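Long-range contacts in metallophosphoesterase TT1561-like domain-containing protein (Aquifex aeolicus, PDB 2YVT), which is of unknown function but probably hydrolyses phosphoesters in a metal-dependent way, like other calcineurin-type metallophosphoesterases: residues Pro5-Ala10 against Gln32-Val37; Gly242-Leu247 against Lys255-Ser260. All blocks are in the same frame, centred on the assembly; numbering follows the deposited sequence.

Contact 1: residues Pro5-Ala10 against Gln32-Val37; sequences PRKVLA and QPDILV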
ATOM      1  N   PRO A   5      15.946   5.661  17.646  1.00 29.60           N
ATOM      2  CA  PRO A   5      14.797   4.928  17.107  1.00 27.60           C
ATOM      3  C   PRO A   5      14.487   5.335  15.668  1.00 25.57           C
ATOM      4  O   PRO A   5      14.835   6.442  15.227  1.00 26.10           O
ATOM      5  CB  PRO A   5      13.649   5.294  18.056  1.00 28.44           C
ATOM      6  CG  PRO A   5      14.050   6.580  18.679  1.00 29.40           C
ATOM      7  CD  PRO A   5      15.554   6.657  18.660  1.00 29.57           C
ATOM      8  N   ARG A   6      13.877   4.407  14.942  1.00 22.49           N
ATOM      9  CA  ARG A   6      13.452   4.634  13.567  1.00 19.71           C
ATOM     10  C   ARG A   6      11.992   4.217  13.532  1.00 17.61           C
ATOM     11  O   ARG A   6      11.668   3.035  13.383  1.00 17.39           O
ATOM     12  CB  ARG A   6      14.294   3.798  12.603  1.00 21.28           C
ATOM     13  CG  ARG A   6      15.784   4.176  12.560  1.00 23.47           C
ATOM     14  CD  ARG A   6      16.003   5.552  11.936  1.00 26.01           C
ATOM     15  NE  ARG A   6      17.419   5.906  11.818  1.00 28.34           N
ATOM     16  CZ  ARG A   6      18.095   6.641  12.700  1.00 29.89           C
ATOM     17  NH1 ARG A   6      17.501   7.108  13.795  1.00 30.43           N
ATOM     18  NH2 ARG A   6      19.378   6.906  12.488  1.00 31.09           N
ATOM     19  N   LYS A   7      11.118   5.199  13.705  1.00 15.65           N
ATOM     20  CA  LYS A   7       9.714   4.940  13.991  1.00 15.94           C
ATOM     21  C   LYS A   7       8.865   5.080  12.735  1.00 13.78           C
ATOM     22  O   LYS A   7       9.018   6.033  11.975  1.00 13.62           O
ATOM     23  CB  LYS A   7       9.210   5.874  15.092  1.00 18.89           C
ATOM     24  CG  LYS A   7       9.867   5.645  16.460  1.00 18.92           C
ATOM     25  CD  LYS A   7       9.310   6.602  17.516  1.00 20.68           C
ATOM     26  CE  LYS A   7      10.127   6.579  18.816  1.00 22.50           C
ATOM     27  NZ  LYS A   7       9.939   5.336  19.627  1.00 26.70           N
ATOM     28  N   VAL A   8       7.963   4.123  12.538  1.00 11.73           N
ATOM     29  CA  VAL A   8       7.107   4.093  11.351  1.00 10.44           C
ATOM     30  C   VAL A   8       5.649   4.050  11.784  1.00 10.64           C
ATOM     31  O   VAL A   8       5.269   3.204  12.596  1.00 10.95           O
ATOM     32  CB  VAL A   8       7.393   2.833  10.470  1.00 10.19           C
ATOM     33  CG1 VAL A   8       6.527   2.840   9.212  1.00 11.57           C
ATOM     34  CG2 VAL A   8       8.874   2.741  10.103  1.00 11.87           C
ATOM     35  N   LEU A   9       4.846   4.979  11.271  1.00 10.64           N
ATOM     36  CA  LEU A   9       3.389   4.919  11.446  1.00 10.57           C
ATOM     37  C   LEU A   9       2.819   4.446  10.117  1.00 10.18           C
ATOM     38  O   LEU A   9       3.061   5.077   9.092  1.00  9.61           O
ATOM     39  CB  LEU A   9       2.815   6.297  11.810  1.00 12.61           C
ATOM     40  CG  LEU A   9       1.348   6.418  12.284  1.00 14.76           C
ATOM     41  CD1 LEU A   9       1.097   7.856  12.743  1.00 17.04           C
ATOM     42  CD2 LEU A   9       0.303   6.030  11.250  1.00 18.53           C
ATOM     43  N   ALA A  10       2.062   3.351  10.135  1.00  8.92           N
ATOM     44  CA  ALA A  10       1.479   2.807   8.899  1.00  8.20           C
ATOM     45  C   ALA A  10      -0.032   2.700   8.980  1.00  8.98           C
ATOM     46  O   ALA A  10      -0.579   2.298  10.008  1.00  9.13           O
ATOM     47  CB  ALA A  10       2.087   1.439   8.574  1.00  8.81           C
ATOM     48  N   GLN A  32       5.368  11.147  17.054  1.00 19.52           N
ATOM     49  CA  GLN A  32       6.528  11.644  16.299  1.00 19.89           C
ATOM     50  C   GLN A  32       7.198  10.571  15.426  1.00 17.95           C
ATOM     51  O   GLN A  32       8.391  10.292  15.586  1.00 18.04           O
ATOM     52  CB  GLN A  32       7.559  12.270  17.256  1.00 23.15           C
ATOM     53  CG  GLN A  32       6.984  13.294  18.224  1.00 27.19           C
ATOM     54  CD  GLN A  32       6.935  14.683  17.642  1.00 30.45           C
ATOM     55  OE1 GLN A  32       5.863  15.191  17.312  1.00 33.01           O
ATOM     56  NE2 GLN A  32       8.102  15.314  17.511  1.00 32.30           N
ATOM     57  N   PRO A  33       6.438   9.964  14.490  1.00 15.59           N
ATOM     58  CA  PRO A  33       7.063   8.961  13.621  1.00 14.54           C
ATOM     59  C   PRO A  33       8.096   9.607  12.710  1.00 13.27           C
ATOM     60  O   PRO A  33       7.967  10.784  12.372  1.00 14.62           O
ATOM     61  CB  PRO A  33       5.890   8.459  12.774  1.00 14.76           C
ATOM     62  CG  PRO A  33       4.914   9.602  12.757  1.00 14.94           C
ATOM     63  CD  PRO A  33       5.021  10.180  14.146  1.00 15.98           C
ATOM     64  N   ASP A  34       9.104   8.838  12.317  1.00 12.43           N
ATOM     65  CA  ASP A  34      10.090   9.290  11.347  1.00 12.53           C
ATOM     66  C   ASP A  34       9.574   9.156   9.924  1.00 12.48           C
ATOM     67  O   ASP A  34       9.909   9.968   9.061  1.00 13.66           O
ATOM     68  CB  ASP A  34      11.391   8.521  11.534  1.00 15.27           C
ATOM     69  CG  ASP A  34      12.016   8.800  12.874  1.00 16.71           C
ATOM     70  OD1 ASP A  34      12.470   9.947  13.089  1.00 19.31           O
ATOM     71  OD2 ASP A  34      12.007   7.893  13.725  1.00 17.85           O
ATOM     72  N   ILE A  35       8.768   8.122   9.687  1.00 11.18           N
ATOM     73  CA  ILE A  35       8.094   7.960   8.396  1.00 12.52           C
ATOM     74  C   ILE A  35       6.634   7.573   8.563  1.00 11.26           C
ATOM     75  O   ILE A  35       6.265   6.916   9.536  1.00 10.11           O
ATOM     76  CB  ILE A  35       8.801   6.970   7.435  1.00 15.34           C
ATOM     77  CG1 ILE A  35       8.915   5.571   8.034  1.00 16.76           C
ATOM     78  CG2 ILE A  35      10.165   7.505   6.986  1.00 16.72           C
ATOM     79  CD1 ILE A  35       9.337   4.509   6.996  1.00 16.91           C
ATOM     80  N   LEU A  36       5.821   8.042   7.620  1.00  9.93           N
ATOM     81  CA  LEU A  36       4.431   7.650   7.492  1.00  9.60           C
ATOM     82  C   LEU A  36       4.313   6.768   6.259  1.00  9.90           C
ATOM     83  O   LEU A  36       4.806   7.124   5.183  1.00 10.01           O
ATOM     84  CB  LEU A  36       3.543   8.892   7.337  1.00  9.71           C
ATOM     85  CG  LEU A  36       2.071   8.680   6.973  1.00  9.83           C
ATOM     86  CD1 LEU A  36       1.312   7.931   8.075  1.00 10.97           C
ATOM     87  CD2 LEU A  36       1.426  10.025   6.697  1.00 10.96           C
ATOM     88  N   VAL A  37       3.684   5.609   6.420  1.00  8.40           N
ATOM     89  CA  VAL A  37       3.422   4.719   5.293  1.00  8.49           C
ATOM     90  C   VAL A  37       1.923   4.651   5.070  1.00  8.35           C
ATOM     91  O   VAL A  37       1.170   4.316   5.986  1.00  9.08           O
ATOM     92  CB  VAL A  37       3.995   3.296   5.537  1.00  8.05           C
ATOM     93  CG1 VAL A  37       3.513   2.321   4.464  1.00  9.32           C
ATOM     94  CG2 VAL A  37       5.515   3.337   5.557  1.00  8.54           C
TER

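Contact 2: residues Gly242-Leu247 against Lys255-Ser260; sequences GRYAFL and KLEQFS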
ATOM      1  N   GLY A 242     -10.396   3.208  12.498  1.00 13.13           N
ATOM      2  CA  GLY A 242      -9.498   4.026  13.311  1.00 12.37           C
ATOM      3  C   GLY A 242      -8.182   3.354  13.660  1.00 11.68           C
ATOM      4  O   GLY A 242      -7.492   3.777  14.588  1.00 12.48           O
ATOM      5  N   ARG A 243      -7.825   2.321  12.903  1.00 11.55           N
ATOM      6  CA  ARG A 243      -6.648   1.522  13.201  1.00 12.59           C
ATOM      7  C   ARG A 243      -5.401   1.986  12.453  1.00 11.73           C
ATOM      8  O   ARG A 243      -5.479   2.524  11.340  1.00 10.84           O
ATOM      9  CB  ARG A 243      -6.936   0.032  12.973  1.00 13.49           C
ATOM     10  CG  ARG A 243      -7.866  -0.521  14.077  1.00 16.19           C
ATOM     11  CD  ARG A 243      -8.117  -2.015  14.042  1.00 17.75           C
ATOM     12  NE  ARG A 243      -8.502  -2.508  15.374  1.00 22.05           N
ATOM     13  CZ  ARG A 243      -9.750  -2.607  15.839  1.00 24.33           C
ATOM     14  NH1 ARG A 243      -9.952  -3.059  17.069  1.00 27.46           N
ATOM     15  NH2 ARG A 243     -10.802  -2.270  15.096  1.00 25.22           N
ATOM     16  N   TYR A 244      -4.259   1.795  13.103  1.00 10.28           N
ATOM     17  CA  TYR A 244      -2.958   2.042  12.501  1.00 10.15           C
ATOM     18  C   TYR A 244      -1.922   1.152  13.183  1.00 10.12           C
ATOM     19  O   TYR A 244      -2.200   0.546  14.223  1.00  9.81           O
ATOM     20  CB  TYR A 244      -2.577   3.523  12.619  1.00 11.98           C
ATOM     21  CG  TYR A 244      -2.405   4.011  14.041  1.00 11.82           C
ATOM     22  CD1 TYR A 244      -1.150   4.005  14.653  1.00 13.05           C
ATOM     23  CD2 TYR A 244      -3.499   4.495  14.772  1.00 12.40           C
ATOM     24  CE1 TYR A 244      -0.987   4.453  15.962  1.00 14.02           C
ATOM     25  CE2 TYR A 244      -3.345   4.939  16.080  1.00 12.74           C
ATOM     26  CZ  TYR A 244      -2.085   4.921  16.664  1.00 13.65           C
ATOM     27  OH  TYR A 244      -1.916   5.358  17.965  1.00 15.16           O
ATOM     28  N   ALA A 245      -0.737   1.054  12.587  1.00  9.85           N
ATOM     29  CA  ALA A 245       0.370   0.346  13.232  1.00 10.60           C
ATOM     30  C   ALA A 245       1.496   1.320  13.520  1.00 11.03           C
ATOM     31  O   ALA A 245       1.691   2.286  12.784  1.00 10.40           O
ATOM     32  CB  ALA A 245       0.875  -0.779  12.354  1.00 12.08           C
ATOM     33  N   PHE A 246       2.235   1.058  14.597  1.00 11.34           N
ATOM     34  CA  PHE A 246       3.389   1.868  14.934  1.00 13.40           C
ATOM     35  C   PHE A 246       4.577   0.943  15.165  1.00 14.59           C
ATOM     36  O   PHE A 246       4.525   0.053  16.018  1.00 15.28           O
ATOM     37  CB  PHE A 246       3.101   2.744  16.163  1.00 15.71           C
ATOM     38  CG  PHE A 246       3.978   3.957  16.250  1.00 16.89           C
ATOM     39  CD1 PHE A 246       3.641   5.131  15.581  1.00 17.61           C
ATOM     40  CD2 PHE A 246       5.151   3.922  16.990  1.00 17.92           C
ATOM     41  CE1 PHE A 246       4.465   6.257  15.654  1.00 18.17           C
ATOM     42  CE2 PHE A 246       5.983   5.049  17.072  1.00 18.63           C
ATOM     43  CZ  PHE A 246       5.637   6.210  16.402  1.00 17.66           C
ATOM     44  N   LEU A 247       5.633   1.143  14.379  1.00 13.89           N
ATOM     45  CA  LEU A 247       6.786   0.254  14.367  1.00 16.17           C
ATOM     46  C   LEU A 247       8.022   1.023  14.812  1.00 16.32           C
ATOM     47  O   LEU A 247       8.224   2.163  14.413  1.00 17.50           O
ATOM     48  CB  LEU A 247       7.024  -0.318  12.958  1.00 17.63           C
ATOM     49  CG  LEU A 247       5.963  -1.096  12.160  1.00 18.74           C
ATOM     50  CD1 LEU A 247       4.845  -0.215  11.607  1.00 20.39           C
ATOM     51  CD2 LEU A 247       6.638  -1.826  11.014  1.00 18.80           C
ATOM     52  N   LYS A 255       3.425  -2.288  17.426  1.00 18.36           N
ATOM     53  CA  LYS A 255       2.168  -2.045  18.128  1.00 19.93           C
ATOM     54  C   LYS A 255       1.045  -1.827  17.125  1.00 17.66           C
ATOM     55  O   LYS A 255       1.176  -1.026  16.201  1.00 17.44           O
ATOM     56  CB  LYS A 255       2.279  -0.823  19.048  1.00 21.09           C
ATOM     57  CG  LYS A 255       3.322  -0.937  20.159  1.00 23.99           C
ATOM     58  CD  LYS A 255       3.472   0.385  20.902  1.00 24.63           C
ATOM     59  CE  LYS A 255       4.387   0.266  22.120  1.00 28.54           C
ATOM     60  NZ  LYS A 255       3.777  -0.546  23.212  1.00 30.10           N
ATOM     61  N   LEU A 256      -0.048  -2.559  17.296  1.00 15.01           N
ATOM     62  CA  LEU A 256      -1.256  -2.296  16.523  1.00 15.61           C
ATOM     63  C   LEU A 256      -2.198  -1.507  17.405  1.00 15.60           C
ATOM     64  O   LEU A 256      -2.625  -1.988  18.456  1.00 17.39           O
ATOM     65  CB  LEU A 256      -1.891  -3.593  16.037  1.00 17.07           C
ATOM     66  CG  LEU A 256      -1.375  -4.128  14.692  1.00 20.93           C
ATOM     67  CD1 LEU A 256       0.149  -4.139  14.581  1.00 22.97           C
ATOM     68  CD2 LEU A 256      -1.931  -5.504  14.503  1.00 22.22           C
ATOM     69  N   GLU A 257      -2.491  -0.282  16.984  1.00 14.75           N
ATOM     70  CA  GLU A 257      -3.227   0.661  17.813  1.00 16.05           C
ATOM     71  C   GLU A 257      -4.491   1.140  17.121  1.00 14.01           C
ATOM     72  O   GLU A 257      -4.747   0.819  15.949  1.00 12.60           O
ATOM     73  CB  GLU A 257      -2.339   1.857  18.197  1.00 20.31           C
ATOM     74  CG  GLU A 257      -0.864   1.506  18.403  1.00 25.25           C
ATOM     75  CD  GLU A 257      -0.196   2.325  19.482  1.00 28.90           C
ATOM     76  OE1 GLU A 257      -0.777   2.451  20.580  1.00 32.06           O
ATOM     77  OE2 GLU A 257       0.928   2.811  19.242  1.00 31.02           O
ATOM     78  N   GLN A 258      -5.292   1.884  17.873  1.00 14.58           N
ATOM     79  CA  GLN A 258      -6.525   2.461  17.376  1.00 15.45           C
ATOM     80  C   GLN A 258      -6.651   3.857  17.969  1.00 14.77           C
ATOM     81  O   GLN A 258      -6.243   4.081  19.110  1.00 15.90           O
ATOM     82  CB  GLN A 258      -7.703   1.591  17.802  1.00 17.99           C
ATOM     83  CG  GLN A 258      -9.038   2.003  17.226  1.00 20.21           C
ATOM     84  CD  GLN A 258     -10.166   1.157  17.762  1.00 21.80           C
ATOM     85  OE1 GLN A 258     -10.326   1.008  18.975  1.00 23.65           O
ATOM     86  NE2 GLN A 258     -10.958   0.596  16.863  1.00 22.51           N
ATOM     87  N   PHE A 259      -7.186   4.803  17.199  1.00 14.84           N
ATOM     88  CA  PHE A 259      -7.449   6.139  17.742  1.00 16.31           C
ATOM     89  C   PHE A 259      -8.221   6.017  19.054  1.00 19.00           C
ATOM     90  O   PHE A 259      -9.112   5.178  19.190  1.00 19.09           O
ATOM     91  CB  PHE A 259      -8.257   7.004  16.771  1.00 17.18           C
ATOM     92  CG  PHE A 259      -7.598   7.228  15.434  1.00 16.71           C
ATOM     93  CD1 PHE A 259      -6.227   7.451  15.337  1.00 17.66           C
ATOM     94  CD2 PHE A 259      -8.365   7.253  14.267  1.00 17.19           C
ATOM     95  CE1 PHE A 259      -5.625   7.671  14.088  1.00 17.75           C
ATOM     96  CE2 PHE A 259      -7.770   7.469  13.017  1.00 17.79           C
ATOM     97  CZ  PHE A 259      -6.399   7.682  12.936  1.00 17.76           C
ATOM     98  N   SER A 260      -7.867   6.845  20.026  1.00 22.36           N
ATOM     99  CA  SER A 260      -8.576   6.816  21.301  1.00 24.80           C
ATOM    100  C   SER A 260      -9.125   8.186  21.661  1.00 26.14           C
ATOM    101  O   SER A 260      -8.839   9.184  20.993  1.00 27.65           O
ATOM    102  CB  SER A 260      -7.662   6.296  22.408  1.00 26.08           C
ATOM    103  OG  SER A 260      -6.522   7.117  22.527  1.00 27.09           O
ATOM    104  OXT SER A 260      -9.874   8.307  22.631  1.00 25.84           O
TER
HETATM  105  O   HOH W   1     -13.033  -1.482  17.222  1.00 27.90           O

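Contact 1: residues Pro5-Ala10 against Gln32-Val37
D34 holds CG anti to its carbonyl carbon (chi1 -64°), and the carboxylate meets the backbone of K7. I35 carries CG1 between its backbone N and carbonyl carbon (chi1 59°), where it rests against V8. The bond from K7 N to D34 OD2 is 2.8 Å long and nearly straight, 173° at the hydrogen. OD2 accepts it with its anti lone pair, the one away from OD1. K7 O on the same residue takes two donors. I35 N approaches almost in line with the carbonyl, while D34 N reaches K7 O at 2.8 Å, tilted from the carbonyl plane and on a more bent path. Parallel pairing then continues from L9 N to I35 O and from V37 N to L9 O. These strands, 7-10 and 35-37, belong to a beta-alpha-beta unit of the metallophosphoesterase fold, with helix 21-31 between the two strands.

On one face of the sheet V8 and I35 lie side by side, with V8 CG2 3.5 Å from I35 CG1. V8 CG1 also reaches V37 CG2 at 3.8 Å. On the other face L9 CB packs on P33 CB at 3.9 Å, and L9 CD2 meets L36 CD1 at 3.8 Å. L9 also touches L24, V27 and I28 of the helix. D34 OD1 has a weak, long ion pair with R131.

D34 thus closes the start of the pairing. It occupies K7 N and shares K7 O with I35 N. Both polar backbone atoms of K7 are met before the strands run on between aliphatic side chains.

Contact 2: residues Gly242-Leu247 against Lys255-Ser260
The C-terminal beta hairpin of strands 243-248 and 253-258 brings Y244 and E257 together as an antiparallel hydrogen-bonded pair. Y244 N donates to E257 O at 3.0 Å. E257 N returns a bond to Y244 O at 2.9 Å. F246 and K255 form the next such pair, again with two backbone bonds. Beyond the strand end, F259 N donates to G242 O at 2.8 Å.

Y244 CG sits between the backbone N and the carbonyl carbon (chi1 64°), and the ring leans to the partner strand. E257 CB lies over one face of the ring in a CH-pi contact, 3.9 Å from its centroid. F259 comes to the same ring obliquely, with CE1 3.9 Å from Y244 CD2. One face of the F259 ring is covered by G242 O, offset toward the rim.

R243 and Q258 share the other sheet face. Q258 NE2 lies over the guanidinium, 3.4 Å from R243 NH2, but both are donors and do not bond. One water accepts from both, and E241 serves both: its carboxylate forms a salt bridge with R243 and its backbone O accepts from Q258.

Strand 253-258 is an outermost strand of the mixed sheet in this chain. Strand 243-248 bonds to strand 7-12 on its other edge. Y244 and F246 pack against helix 21-31, while A245 and L256 touch V234 of strand 231-235.

Strand 7-12 and strand 243-248 are neighbours in one mixed sheet, so contacts 1 and 2 are successive steps across it. Bonds between V8 N and L247 O and between A10 O and A245 N probably join them. The K7 and F246 side chains also pack together. Contact 1 is a parallel pair inside the sheet and contact 2 an antiparallel hairpin at its edge; both are partly buried. The buried part of contact 1 is aliphatic. Contact 2 relies more on aromatic rings, and its outer strand carries exposed polar side chains. Helix 21-31 lies against residues of both, on the face with L9, Y244 and F246.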